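Local coordinates for protein uncharacterized CONSERVED DOMAIN PROTEIN (Vibrio cholerae, PDB 3LKV) that probably serves as the substrate-binding protein of an ABC transporter, holding a phenylalanine in the cleft between its two lobes, at residues T8-V13 with E45-T50; A77-Q82 with P149-A154; Q109-G114 with S265-V270; V196-I201 with P222-A227; A237-D242 with K272-V277. All blocks are in the same frame, centred on the assembly; numbering follows the deposited sequence.

Contact 1. Residues T8-V13 with E45-T50. With ZN (zinc ion), chain C.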
# COMPACT_ATOMS: atom_id res chain seq x y z
N THR A 8 -1.15 13.26 -14.19
CA THR A 8 -1.03 12.06 -13.38
C THR A 8 -1.14 10.82 -14.28
O THR A 8 -2.12 10.67 -14.99
CB THR A 8 -2.15 12.00 -12.29
OG1 THR A 8 -1.95 13.09 -11.39
CG2 THR A 8 -2.15 10.68 -11.46
N ALA A 9 -0.18 9.92 -14.26
CA ALA A 9 -0.33 8.67 -14.99
C ALA A 9 -1.33 7.77 -14.26
O ALA A 9 -1.27 7.62 -13.02
CB ALA A 9 0.99 7.97 -15.09
N LYS A 10 -2.21 7.15 -15.01
CA LYS A 10 -3.18 6.23 -14.44
C LYS A 10 -2.94 4.83 -14.97
O LYS A 10 -3.07 4.58 -16.15
CB LYS A 10 -4.59 6.69 -14.75
CG LYS A 10 -5.71 5.90 -14.01
CD LYS A 10 -7.07 6.74 -14.00
CE LYS A 10 -8.37 5.87 -13.96
NZ LYS A 10 -8.92 5.51 -12.60
N VAL A 11 -2.53 3.95 -14.08
CA VAL A 11 -2.18 2.58 -14.38
C VAL A 11 -3.14 1.69 -13.59
O VAL A 11 -3.21 1.79 -12.36
CB VAL A 11 -0.73 2.32 -14.01
CG1 VAL A 11 -0.34 0.83 -14.23
CG2 VAL A 11 0.19 3.29 -14.86
N ALA A 12 -3.85 0.80 -14.31
CA ALA A 12 -4.83 -0.07 -13.71
C ALA A 12 -4.39 -1.51 -13.89
O ALA A 12 -4.15 -1.94 -15.02
CB ALA A 12 -6.22 0.18 -14.38
N VAL A 13 -4.31 -2.22 -12.78
CA VAL A 13 -3.71 -3.52 -12.69
C VAL A 13 -4.74 -4.55 -12.33
O VAL A 13 -5.40 -4.44 -11.29
CB VAL A 13 -2.61 -3.57 -11.62
CG1 VAL A 13 -1.97 -4.96 -11.63
CG2 VAL A 13 -1.55 -2.46 -11.84
N GLU A 45 -1.43 7.23 -10.19
CA GLU A 45 -2.61 6.61 -9.61
C GLU A 45 -2.48 5.14 -10.07
O GLU A 45 -2.50 4.84 -11.26
CB GLU A 45 -3.91 7.24 -10.13
CG GLU A 45 -5.22 6.54 -9.66
CD GLU A 45 -6.50 7.07 -10.35
OE1 GLU A 45 -6.40 8.05 -11.09
OE2 GLU A 45 -7.63 6.53 -10.14
N PHE A 46 -2.35 4.25 -9.11
CA PHE A 46 -2.07 2.84 -9.38
C PHE A 46 -3.29 2.10 -8.80
O PHE A 46 -3.41 1.94 -7.61
CB PHE A 46 -0.78 2.49 -8.64
CG PHE A 46 -0.28 1.13 -8.85
CD1 PHE A 46 0.56 0.84 -9.89
CD2 PHE A 46 -0.59 0.12 -7.94
CE1 PHE A 46 1.10 -0.44 -10.04
CE2 PHE A 46 -0.06 -1.17 -8.09
CZ PHE A 46 0.79 -1.44 -9.12
N ASP A 47 -4.22 1.72 -9.63
CA ASP A 47 -5.41 1.01 -9.17
C ASP A 47 -5.18 -0.47 -9.44
O ASP A 47 -4.52 -0.84 -10.41
CB ASP A 47 -6.62 1.46 -9.99
CG ASP A 47 -7.02 2.89 -9.71
OD1 ASP A 47 -6.89 3.32 -8.56
OD2 ASP A 47 -7.52 3.60 -10.61
N TYR A 48 -5.79 -1.29 -8.63
CA TYR A 48 -5.51 -2.69 -8.51
C TYR A 48 -6.83 -3.43 -8.19
O TYR A 48 -7.57 -3.03 -7.31
CB TYR A 48 -4.50 -2.87 -7.38
CG TYR A 48 -4.46 -4.28 -6.95
CD1 TYR A 48 -4.13 -5.28 -7.86
CD2 TYR A 48 -4.87 -4.65 -5.67
CE1 TYR A 48 -4.15 -6.62 -7.50
CE2 TYR A 48 -4.91 -6.00 -5.30
CZ TYR A 48 -4.55 -6.96 -6.23
OH TYR A 48 -4.55 -8.30 -5.85
N LYS A 49 -7.10 -4.51 -8.88
CA LYS A 49 -8.23 -5.39 -8.57
C LYS A 49 -7.80 -6.85 -8.74
O LYS A 49 -7.11 -7.18 -9.74
CB LYS A 49 -9.42 -5.10 -9.48
CG LYS A 49 -10.28 -3.82 -9.20
CD LYS A 49 -10.91 -3.79 -7.78
CE LYS A 49 -12.00 -2.65 -7.55
NZ LYS A 49 -13.17 -2.91 -8.49
N THR A 50 -8.23 -7.72 -7.81
CA THR A 50 -8.03 -9.13 -7.97
C THR A 50 -9.37 -9.75 -8.35
O THR A 50 -10.40 -9.36 -7.83
CB THR A 50 -7.45 -9.84 -6.74
OG1 THR A 50 -7.61 -11.26 -6.94
CG2 THR A 50 -8.18 -9.43 -5.43
ZN ZN C . -7.90 4.93 -8.96
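A zinc ion is shared by two subunits, bound on this strand pair by E45 and D47, which also share K10, and by E45 and D47 of the second subunit. OE2 of E45 binds it at 2.0 Å and both carboxylate oxygens of D47 do so, the nearer being OD1 at 1.9 Å. E45 and D47 are two residues apart on a strand, so both rise from the same face, and A12 and K10 share it. The tail of K10 runs alongside E45 in the same direction, CG anti to the backbone N (chi1 -171°), and bends only at chi4. Its NZ meets OE2 of E45 at 3.0 Å, from above the carboxylate plane, and OD2 of D47 at 3.1 Å, nearly along the C-O axis. Lysine and zinc probably offset the crowded negative charge and keep both acids ionised. The backbones form a parallel ladder, from E45 N to A9 O (2.9 Å, nearly straight) through to K49 N on V13 O. On the face of V11 and V13, CG2 of V13 lies over the F46 ring as a CH-pi contact, 4.1 Å from its centroid. Strand 9-15, helix 20-35 and strand 44-50 form a beta-alpha-beta unit, 44-50 being one of the two outermost strands of the parallel sheet within this chain; helix 20-35 covers V13 and F46, helix 55-66 packs on A12 and K49, and strand 72-76 flanks 9-15.

Contact 2. Residues A77-Q82 with P149-A154. With PHE (phenylalanine), chain B.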
# COMPACT_ATOMS: atom_id res chain seq x y z
N ALA A 77 -1.01 -12.26 -15.21
CA ALA A 77 -1.48 -13.63 -15.39
C ALA A 77 -2.43 -13.71 -16.58
O ALA A 77 -3.02 -12.72 -17.01
CB ALA A 77 -2.10 -14.23 -14.10
N THR A 78 -2.55 -14.90 -17.13
CA THR A 78 -3.18 -15.09 -18.44
C THR A 78 -4.67 -14.76 -18.50
O THR A 78 -5.13 -14.07 -19.41
CB THR A 78 -2.89 -16.51 -18.99
OG1 THR A 78 -1.49 -16.59 -19.29
CG2 THR A 78 -3.69 -16.79 -20.26
N PRO A 79 -5.45 -15.27 -17.54
CA PRO A 79 -6.92 -15.10 -17.66
C PRO A 79 -7.33 -13.62 -17.54
O PRO A 79 -8.18 -13.16 -18.27
CB PRO A 79 -7.50 -15.97 -16.54
CG PRO A 79 -6.40 -16.83 -16.09
CD PRO A 79 -5.09 -16.14 -16.42
N THR A 80 -6.64 -12.85 -16.71
CA THR A 80 -6.99 -11.43 -16.55
C THR A 80 -6.48 -10.68 -17.77
O THR A 80 -7.18 -9.82 -18.26
CB THR A 80 -6.43 -10.88 -15.24
OG1 THR A 80 -5.34 -11.70 -14.82
CG2 THR A 80 -7.52 -10.97 -14.12
N ALA A 81 -5.32 -11.07 -18.31
CA ALA A 81 -4.85 -10.43 -19.55
C ALA A 81 -5.83 -10.67 -20.67
O ALA A 81 -6.15 -9.75 -21.40
CB ALA A 81 -3.45 -10.89 -19.95
N GLN A 82 -6.33 -11.88 -20.77
CA GLN A 82 -7.25 -12.23 -21.80
C GLN A 82 -8.51 -11.40 -21.71
O GLN A 82 -9.03 -10.95 -22.75
CB GLN A 82 -7.61 -13.71 -21.75
CG GLN A 82 -6.49 -14.64 -22.27
CD GLN A 82 -6.91 -16.11 -22.19
OE1 GLN A 82 -7.38 -16.54 -21.16
NE2 GLN A 82 -6.70 -16.86 -23.25
N PRO A 149 -7.68 -26.97 -17.17
CA PRO A 149 -7.76 -26.88 -18.61
C PRO A 149 -8.43 -25.59 -19.05
O PRO A 149 -8.28 -25.26 -20.20
CB PRO A 149 -8.58 -28.11 -19.01
CG PRO A 149 -9.42 -28.40 -17.86
CD PRO A 149 -8.58 -28.00 -16.64
N GLY A 150 -9.06 -24.84 -18.15
CA GLY A 150 -9.56 -23.48 -18.43
C GLY A 150 -8.47 -22.42 -18.49
O GLY A 150 -8.74 -21.31 -18.88
N GLU A 151 -7.23 -22.75 -18.12
CA GLU A 151 -6.14 -21.79 -18.19
C GLU A 151 -5.22 -22.05 -19.37
O GLU A 151 -4.46 -23.03 -19.39
CB GLU A 151 -5.32 -21.85 -16.91
CG GLU A 151 -5.97 -21.28 -15.66
CD GLU A 151 -4.98 -21.22 -14.45
OE1 GLU A 151 -3.78 -20.82 -14.58
OE2 GLU A 151 -5.45 -21.54 -13.35
N ALA A 152 -5.19 -21.13 -20.33
CA ALA A 152 -4.41 -21.35 -21.54
C ALA A 152 -2.94 -21.55 -21.20
O ALA A 152 -2.21 -22.25 -21.89
CB ALA A 152 -4.61 -20.20 -22.60
N ASN A 153 -2.48 -20.90 -20.14
CA ASN A 153 -1.11 -21.15 -19.71
C ASN A 153 -0.85 -22.61 -19.36
O ASN A 153 0.19 -23.15 -19.75
CB ASN A 153 -0.67 -20.29 -18.51
CG ASN A 153 -1.69 -20.22 -17.48
OD1 ASN A 153 -2.81 -19.73 -17.74
ND2 ASN A 153 -1.36 -20.68 -16.27
N ALA A 154 -1.82 -23.24 -18.67
CA ALA A 154 -1.64 -24.64 -18.26
C ALA A 154 -1.64 -25.53 -19.50
O ALA A 154 -0.84 -26.46 -19.60
CB ALA A 154 -2.73 -25.09 -17.26
N PHE B . 2.40 -17.66 -15.87
CA PHE B . 1.04 -17.80 -15.20
C PHE B . -0.06 -17.35 -16.19
O PHE B . 0.25 -17.31 -17.42
CB PHE B . 0.99 -17.06 -13.85
CG PHE B . 1.71 -17.79 -12.73
CD1 PHE B . 1.16 -18.95 -12.16
CD2 PHE B . 2.93 -17.34 -12.26
CE1 PHE B . 1.81 -19.63 -11.18
CE2 PHE B . 3.58 -18.01 -11.26
CZ PHE B . 3.05 -19.16 -10.71
OXT PHE B . -1.23 -17.06 -15.85
O HOH W 1 -7.03 -18.66 -19.88
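T78 and N153 slide past each other in opposite directions across the cleft between the lobes, each from the first turn of its helix, and both meet the carboxylate of the bound phenylalanine. N153 takes the crowded position between backbone N and carbonyl carbon (chi1 43°), bringing its OD1 to 3.5 Å from CB of T78. Threonine suits the helix start: OG1, beside its own backbone N, binds ligand O at 2.7 Å while T78 N reaches OXT at 2.8 Å, and the helix's N-terminal end probably favours that charge. E151 OE1, at 3.0 Å through its anti lone pair, and I201 O both take N153 ND2 and help set the amide's rotation. T204 binds E151 OE2. Small A152 lets the helices approach, its CB against CG2 of T78 and NE2 of Q82, which A104 O holds; a water joins Q82 OE1 to A152 N. Helix 78-87, after strand 72-76, and helix 152-167, after strand 142-147, meet here by their N-terminal ends, N203 of helix 203-207 packing beside them.

Contact 3. Residues Q109-G114 with S265-V270. With ZN (zinc ion), chain D.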
# COMPACT_ATOMS: atom_id res chain seq x y z
N GLN A 109 2.22 -12.64 -32.52
CA GLN A 109 3.60 -13.13 -32.39
C GLN A 109 4.35 -12.22 -31.42
O GLN A 109 3.95 -11.10 -31.15
CB GLN A 109 4.32 -13.16 -33.77
CG GLN A 109 4.72 -11.77 -34.36
CD GLN A 109 3.56 -11.08 -35.09
OE1 GLN A 109 2.79 -11.71 -35.78
NE2 GLN A 109 3.46 -9.78 -34.94
N LEU A 110 5.46 -12.70 -30.92
CA LEU A 110 6.24 -11.95 -29.94
C LEU A 110 6.98 -10.73 -30.53
O LEU A 110 7.06 -9.69 -29.89
CB LEU A 110 7.21 -12.88 -29.24
CG LEU A 110 6.54 -14.07 -28.55
CD1 LEU A 110 7.64 -15.04 -28.04
CD2 LEU A 110 5.58 -13.62 -27.45
N GLU A 111 7.48 -10.84 -31.77
CA GLU A 111 8.20 -9.73 -32.41
C GLU A 111 7.22 -8.71 -32.98
O GLU A 111 6.41 -9.03 -33.82
CB GLU A 111 9.12 -10.28 -33.52
CG GLU A 111 10.01 -9.22 -34.31
CD GLU A 111 11.02 -8.47 -33.40
OE1 GLU A 111 11.36 -9.00 -32.35
OE2 GLU A 111 11.47 -7.32 -33.74
N GLN A 112 7.28 -7.46 -32.54
CA GLN A 112 6.42 -6.43 -33.14
C GLN A 112 4.90 -6.83 -33.13
O GLN A 112 4.24 -6.94 -34.16
CB GLN A 112 6.93 -6.10 -34.57
CG GLN A 112 8.30 -5.33 -34.59
CD GLN A 112 8.25 -4.06 -33.77
OE1 GLN A 112 7.68 -3.06 -34.20
NE2 GLN A 112 8.83 -4.08 -32.56
N PRO A 113 4.34 -7.02 -31.95
CA PRO A 113 3.00 -7.56 -31.90
C PRO A 113 1.98 -6.74 -32.68
O PRO A 113 0.99 -7.29 -33.15
CB PRO A 113 2.68 -7.62 -30.41
CG PRO A 113 3.88 -7.08 -29.68
CD PRO A 113 5.01 -6.95 -30.64
N GLY A 114 2.19 -5.45 -32.77
CA GLY A 114 1.52 -4.64 -33.79
C GLY A 114 0.14 -4.13 -33.40
O GLY A 114 -0.42 -3.38 -34.13
N SER A 265 4.73 -1.74 -30.87
CA SER A 265 6.05 -1.56 -31.43
C SER A 265 7.04 -2.07 -30.41
O SER A 265 8.21 -2.00 -30.65
CB SER A 265 6.37 -0.07 -31.71
OG SER A 265 6.70 0.63 -30.47
N LEU A 266 6.57 -2.57 -29.27
CA LEU A 266 7.49 -3.10 -28.28
C LEU A 266 7.46 -4.63 -28.32
O LEU A 266 6.40 -5.24 -28.13
CB LEU A 266 7.14 -2.61 -26.90
CG LEU A 266 7.14 -1.10 -26.67
CD1 LEU A 266 6.62 -0.75 -25.30
CD2 LEU A 266 8.54 -0.46 -26.86
N ASP A 267 8.61 -5.24 -28.58
CA ASP A 267 8.71 -6.69 -28.58
C ASP A 267 8.37 -7.30 -27.21
O ASP A 267 8.72 -6.76 -26.17
CB ASP A 267 10.11 -7.20 -28.98
CG ASP A 267 10.55 -6.73 -30.33
OD1 ASP A 267 9.68 -6.44 -31.23
OD2 ASP A 267 11.83 -6.65 -30.50
N VAL A 268 7.73 -8.45 -27.24
CA VAL A 268 7.43 -9.18 -26.03
C VAL A 268 8.73 -9.82 -25.49
O VAL A 268 9.45 -10.47 -26.20
CB VAL A 268 6.37 -10.26 -26.29
CG1 VAL A 268 6.26 -11.27 -25.08
CG2 VAL A 268 5.07 -9.63 -26.57
N GLN A 269 9.01 -9.65 -24.22
CA GLN A 269 10.21 -10.18 -23.65
C GLN A 269 9.93 -11.52 -22.97
O GLN A 269 8.91 -11.67 -22.31
CB GLN A 269 10.69 -9.19 -22.60
CG GLN A 269 12.00 -9.53 -21.96
CD GLN A 269 13.14 -9.17 -22.88
OE1 GLN A 269 13.13 -8.08 -23.49
NE2 GLN A 269 14.10 -10.11 -23.03
N VAL A 270 10.83 -12.48 -23.13
CA VAL A 270 10.68 -13.76 -22.45
C VAL A 270 11.63 -13.80 -21.26
O VAL A 270 12.79 -13.51 -21.42
CB VAL A 270 10.92 -14.93 -23.43
CG1 VAL A 270 10.65 -16.26 -22.73
CG2 VAL A 270 9.99 -14.78 -24.70
ZN ZN D . 12.22 -6.37 -32.43
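L110, D267 and V268 give up the most surface here, and they divide the contact into an apolar and a polar half. In the apolar half the L110 side chain crosses V268 obliquely, CD2 meeting CG1 of V268 at a tight 3.4 Å, while CD1 reaches CG2 of V270. A branched leucine can touch both valines at once, and P113 adds its ring against CG2 of V268. Directly beside this, V268 N donates to L110 O at 3.0 Å, an almost straight bond lying in the carbonyl plane. In the polar half D267 carries two jobs on its two oxygens. OD1 takes two N-H groups of Q112, the backbone N at 2.9 Å and NE2 at 2.8 Å, both arriving from above the carboxylate plane. The bent Q112 chain (chi2 -56°) lets NE2 also donate to S265 O at 2.9 Å. OD2 binds zinc at 2.0 Å, and OE2 of E111 binds it at 1.8 Å. The two acid side chains lie side by side with their planes turned 54° apart, a closeness of like charges that the metal probably makes tolerable. The zinc thus bridges the loop before strand 117-121 to the stretch entering strand 269-270, where Q269 pairs with 117-121: a surface metal site at the edge of the parallel sheet of a periplasmic-binding-protein lobe.

Contact 4. Residues V196-I201 with P222-A227. With PHE (phenylalanine), chain B.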
# COMPACT_ATOMS: atom_id res chain seq x y z
N VAL A 196 6.71 -38.44 -8.61
CA VAL A 196 6.88 -37.04 -8.22
C VAL A 196 5.75 -36.26 -8.83
O VAL A 196 5.26 -36.64 -9.88
CB VAL A 196 8.24 -36.49 -8.68
CG1 VAL A 196 8.44 -36.66 -10.21
CG2 VAL A 196 8.43 -35.04 -8.24
N ILE A 197 5.29 -35.21 -8.16
CA ILE A 197 4.29 -34.34 -8.72
C ILE A 197 5.02 -33.07 -9.23
O ILE A 197 5.85 -32.46 -8.50
CB ILE A 197 3.29 -33.90 -7.68
CG1 ILE A 197 2.65 -35.10 -6.94
CG2 ILE A 197 2.27 -33.01 -8.32
CD1 ILE A 197 1.79 -35.93 -7.77
N TYR A 198 4.73 -32.72 -10.47
CA TYR A 198 5.22 -31.50 -11.06
C TYR A 198 4.18 -30.43 -10.82
O TYR A 198 3.10 -30.46 -11.39
CB TYR A 198 5.44 -31.70 -12.56
CG TYR A 198 5.92 -30.45 -13.32
CD1 TYR A 198 7.01 -29.74 -12.89
CD2 TYR A 198 5.30 -30.04 -14.49
CE1 TYR A 198 7.48 -28.65 -13.59
CE2 TYR A 198 5.77 -28.92 -15.22
CZ TYR A 198 6.86 -28.23 -14.76
OH TYR A 198 7.32 -27.12 -15.42
N ALA A 199 4.51 -29.48 -9.96
CA ALA A 199 3.59 -28.40 -9.66
C ALA A 199 3.90 -27.30 -10.71
O ALA A 199 4.91 -26.62 -10.62
CB ALA A 199 3.80 -27.89 -8.21
N LEU A 200 3.05 -27.17 -11.71
CA LEU A 200 3.37 -26.25 -12.77
C LEU A 200 2.88 -24.81 -12.53
O LEU A 200 2.24 -24.48 -11.52
CB LEU A 200 2.92 -26.80 -14.13
CG LEU A 200 1.53 -27.28 -14.38
CD1 LEU A 200 0.69 -26.23 -13.93
CD2 LEU A 200 1.30 -27.56 -15.85
N ILE A 201 3.27 -23.96 -13.48
CA ILE A 201 2.87 -22.56 -13.54
C ILE A 201 1.41 -22.47 -13.97
O ILE A 201 1.06 -22.20 -15.16
CB ILE A 201 3.83 -21.77 -14.45
CG1 ILE A 201 5.24 -21.89 -13.90
CG2 ILE A 201 3.42 -20.24 -14.63
CD1 ILE A 201 5.43 -21.38 -12.43
N PRO A 222 7.16 -36.75 -3.52
CA PRO A 222 7.76 -35.43 -3.58
C PRO A 222 7.07 -34.58 -4.63
O PRO A 222 6.52 -35.13 -5.56
CB PRO A 222 9.16 -35.70 -4.03
CG PRO A 222 9.13 -37.07 -4.65
CD PRO A 222 8.12 -37.81 -3.90
N VAL A 223 7.11 -33.26 -4.45
CA VAL A 223 6.62 -32.28 -5.42
C VAL A 223 7.82 -31.47 -5.91
O VAL A 223 8.59 -30.98 -5.10
CB VAL A 223 5.58 -31.36 -4.73
CG1 VAL A 223 5.11 -30.20 -5.64
CG2 VAL A 223 4.44 -32.19 -4.26
N PHE A 224 7.98 -31.36 -7.22
CA PHE A 224 8.96 -30.47 -7.83
C PHE A 224 8.20 -29.24 -8.31
O PHE A 224 7.18 -29.37 -8.99
CB PHE A 224 9.65 -31.12 -9.03
CG PHE A 224 10.63 -30.21 -9.69
CD1 PHE A 224 11.91 -30.11 -9.23
CD2 PHE A 224 10.22 -29.37 -10.69
CE1 PHE A 224 12.80 -29.19 -9.79
CE2 PHE A 224 11.09 -28.45 -11.27
CZ PHE A 224 12.38 -28.36 -10.82
N GLY A 225 8.70 -28.06 -7.96
CA GLY A 225 8.02 -26.82 -8.24
C GLY A 225 8.57 -26.03 -9.43
O GLY A 225 9.78 -25.87 -9.59
N ALA A 226 7.69 -25.48 -10.23
CA ALA A 226 8.12 -24.61 -11.35
C ALA A 226 8.30 -23.17 -10.85
O ALA A 226 8.72 -22.27 -11.60
CB ALA A 226 7.09 -24.71 -12.50
N ALA A 227 7.95 -22.95 -9.59
CA ALA A 227 8.02 -21.63 -8.97
C ALA A 227 8.63 -21.77 -7.59
O ALA A 227 8.31 -22.71 -6.87
CB ALA A 227 6.61 -20.99 -8.85
N PHE B . 2.40 -17.66 -15.87
CA PHE B . 1.04 -17.80 -15.20
C PHE B . -0.06 -17.35 -16.19
O PHE B . 0.25 -17.31 -17.42
CB PHE B . 0.99 -17.06 -13.85
CG PHE B . 1.71 -17.79 -12.73
CD1 PHE B . 1.16 -18.95 -12.16
CD2 PHE B . 2.93 -17.34 -12.26
CE1 PHE B . 1.81 -19.63 -11.18
CE2 PHE B . 3.58 -18.01 -11.26
CZ PHE B . 3.05 -19.16 -10.71
OXT PHE B . -1.23 -17.06 -15.85
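Strands 196-199 and 223-225 are parallel neighbours in the mixed sheet of one lobe of a periplasmic-binding-protein fold, joined by a beta-alpha-beta crossover through helices 203-207 and 209-218. Four backbone bonds bind them, from I197 N to P222 O (2.9 Å) to A226 N on A199 O (3.0 Å); the shortest is F224 N to I197 O at 2.7 Å. Y198 and F224 point the same way from one face, each with CG anti to its backbone N, and meet edge to edge, CD1 of Y198 3.9 Å from CD2 of F224. F224 packs under helix 126-136, and Y198 on L161 of helix 152-167, its OH hydrogen-bonded to H129. On the other face small A199 leaves room for V223, CB to CG1 at 3.7 Å, below helix 209-218. Beyond the strands, I201 lays CG1 on CB of A226 and turns to the bound phenylalanine: its CD1 lies 3.7 Å from the ligand's CZ, and its CG2 makes a close van der Waals contact with the ligand's N at 3.0 Å.

Contact 5. Residues A237-D242 with K272-V277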
# COMPACT_ATOMS: atom_id res chain seq x y z
N ALA A 237 12.20 -29.12 -4.38
CA ALA A 237 13.10 -28.36 -5.19
C ALA A 237 12.26 -27.53 -6.12
O ALA A 237 11.09 -27.88 -6.39
CB ALA A 237 13.97 -29.29 -5.98
N SER A 238 12.84 -26.47 -6.66
CA SER A 238 12.17 -25.70 -7.71
C SER A 238 13.15 -25.02 -8.60
O SER A 238 14.29 -24.76 -8.20
CB SER A 238 11.25 -24.66 -7.08
OG SER A 238 12.02 -23.74 -6.32
N LEU A 239 12.71 -24.69 -9.81
CA LEU A 239 13.57 -23.92 -10.71
C LEU A 239 12.75 -22.80 -11.37
O LEU A 239 12.37 -22.88 -12.53
CB LEU A 239 14.23 -24.83 -11.75
CG LEU A 239 15.25 -24.19 -12.68
CD1 LEU A 239 16.46 -23.75 -11.86
CD2 LEU A 239 15.65 -25.14 -13.82
N GLY A 240 12.48 -21.76 -10.60
CA GLY A 240 11.54 -20.73 -11.04
C GLY A 240 12.19 -19.40 -11.33
O GLY A 240 13.36 -19.17 -10.99
N PHE A 241 11.43 -18.51 -11.93
CA PHE A 241 11.90 -17.13 -12.17
C PHE A 241 11.75 -16.31 -10.92
O PHE A 241 11.12 -16.72 -9.93
CB PHE A 241 11.08 -16.47 -13.29
CG PHE A 241 11.19 -17.18 -14.60
CD1 PHE A 241 12.39 -17.20 -15.27
CD2 PHE A 241 10.11 -17.86 -15.14
CE1 PHE A 241 12.52 -17.90 -16.49
CE2 PHE A 241 10.24 -18.52 -16.34
CZ PHE A 241 11.45 -18.56 -17.01
N ASP A 242 12.34 -15.13 -10.99
CA ASP A 242 12.25 -14.14 -9.93
C ASP A 242 11.11 -13.19 -10.34
O ASP A 242 11.30 -12.33 -11.19
CB ASP A 242 13.59 -13.39 -9.79
CG ASP A 242 13.55 -12.31 -8.72
OD1 ASP A 242 12.44 -11.92 -8.26
OD2 ASP A 242 14.63 -11.84 -8.34
N LYS A 272 14.28 -14.97 -18.43
CA LYS A 272 15.43 -15.92 -18.46
C LYS A 272 16.06 -16.05 -17.07
O LYS A 272 15.82 -15.23 -16.18
CB LYS A 272 16.50 -15.46 -19.45
CG LYS A 272 16.01 -15.25 -20.90
CD LYS A 272 15.70 -16.58 -21.66
CE LYS A 272 15.10 -16.30 -23.09
NZ LYS A 272 14.78 -17.52 -23.88
N GLY A 273 16.86 -17.10 -16.87
CA GLY A 273 17.58 -17.28 -15.61
C GLY A 273 16.67 -17.62 -14.45
O GLY A 273 16.04 -16.75 -13.84
N SER A 274 16.58 -18.90 -14.14
CA SER A 274 15.74 -19.35 -13.06
C SER A 274 16.66 -19.67 -11.89
O SER A 274 17.80 -20.00 -12.11
CB SER A 274 14.95 -20.58 -13.51
OG SER A 274 14.33 -20.37 -14.78
N ASP A 275 16.19 -19.57 -10.65
CA ASP A 275 17.05 -19.94 -9.52
C ASP A 275 16.69 -21.34 -9.04
O ASP A 275 15.52 -21.65 -8.81
CB ASP A 275 16.92 -18.95 -8.36
CG ASP A 275 17.29 -17.52 -8.78
OD1 ASP A 275 18.42 -17.34 -9.26
OD2 ASP A 275 16.42 -16.62 -8.65
N LEU A 276 17.71 -22.18 -8.92
CA LEU A 276 17.59 -23.50 -8.35
C LEU A 276 17.53 -23.40 -6.84
O LEU A 276 18.48 -22.96 -6.22
CB LEU A 276 18.78 -24.35 -8.78
CG LEU A 276 18.87 -25.79 -8.27
CD1 LEU A 276 17.52 -26.48 -8.36
CD2 LEU A 276 20.03 -26.61 -9.04
N VAL A 277 16.41 -23.79 -6.26
CA VAL A 277 16.22 -23.75 -4.81
C VAL A 277 15.84 -25.17 -4.34
O VAL A 277 15.13 -25.86 -5.05
CB VAL A 277 15.12 -22.76 -4.47
CG1 VAL A 277 14.85 -22.75 -2.97
CG2 VAL A 277 15.47 -21.33 -5.05
O HOH W 2 13.00 -21.60 -7.76
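Three direct backbone hydrogen bonds and one water hold strands 237-240 and 275-277 together as an antiparallel pair. S238 and V277 exchange both backbone bonds: S238 N donates to V277 O at 2.9 Å, and V277 N returns to S238 O at 3.0 Å, both in the carbonyl plane. G240 and D275 form the next hydrogen-bonded pair, but only one direct bond forms, D275 N to G240 O at 2.9 Å. Their CA atoms stand 5.8 Å apart, and where the second bond would lie a water fills in, accepting from G240 N at 2.9 Å and donating to D275 O at 2.7 Å. S238 OG grips the same water at 2.8 Å; its crowded position between backbone N and carbonyl carbon (chi1 63°) puts it there, and serine's short hydroxyl suits the place because it reaches the water from beside the backbone. Between these rungs L239 and L276 form the non-hydrogen-bonded pair, and CD1 of L239 rests on CB of L276, apolar bulk suited to the face under L132 of helix 126-136. L239 O is taken by H129. Farther on, the F241 ring lies beside S274, its CE1 3.5 Å from OG, and D242 caps the following helix through OD1 to Q245 N. The pair closes one edge of the mixed sheet, an antiparallel final strand added to five parallel ones, in the lobe of a substrate-binding protein.

In the fold
The five contacts trace a two-lobed chain. Contacts 1 and 3 belong to the six-stranded parallel sheet of one lobe, at its opposite outermost strands, centres 23 Å apart. Contacts 4 and 5 share the mixed sheet of the other lobe, centres 12 Å apart, where G225 probably bonds to A237 and L239 of the neighbouring strand. Contact 2 spans the lobes; its N153 probably bonds to I201 O of contact 4, and both contacts touch the bound phenylalanine. Along the chain contact 1 closes before the rest open, while contact 3 crosses contacts 2 and 5, since the chain returns from the second lobe for 265-270 and leaves for 272-277. Such crossings between lobes are consistent with a hinged binding cleft.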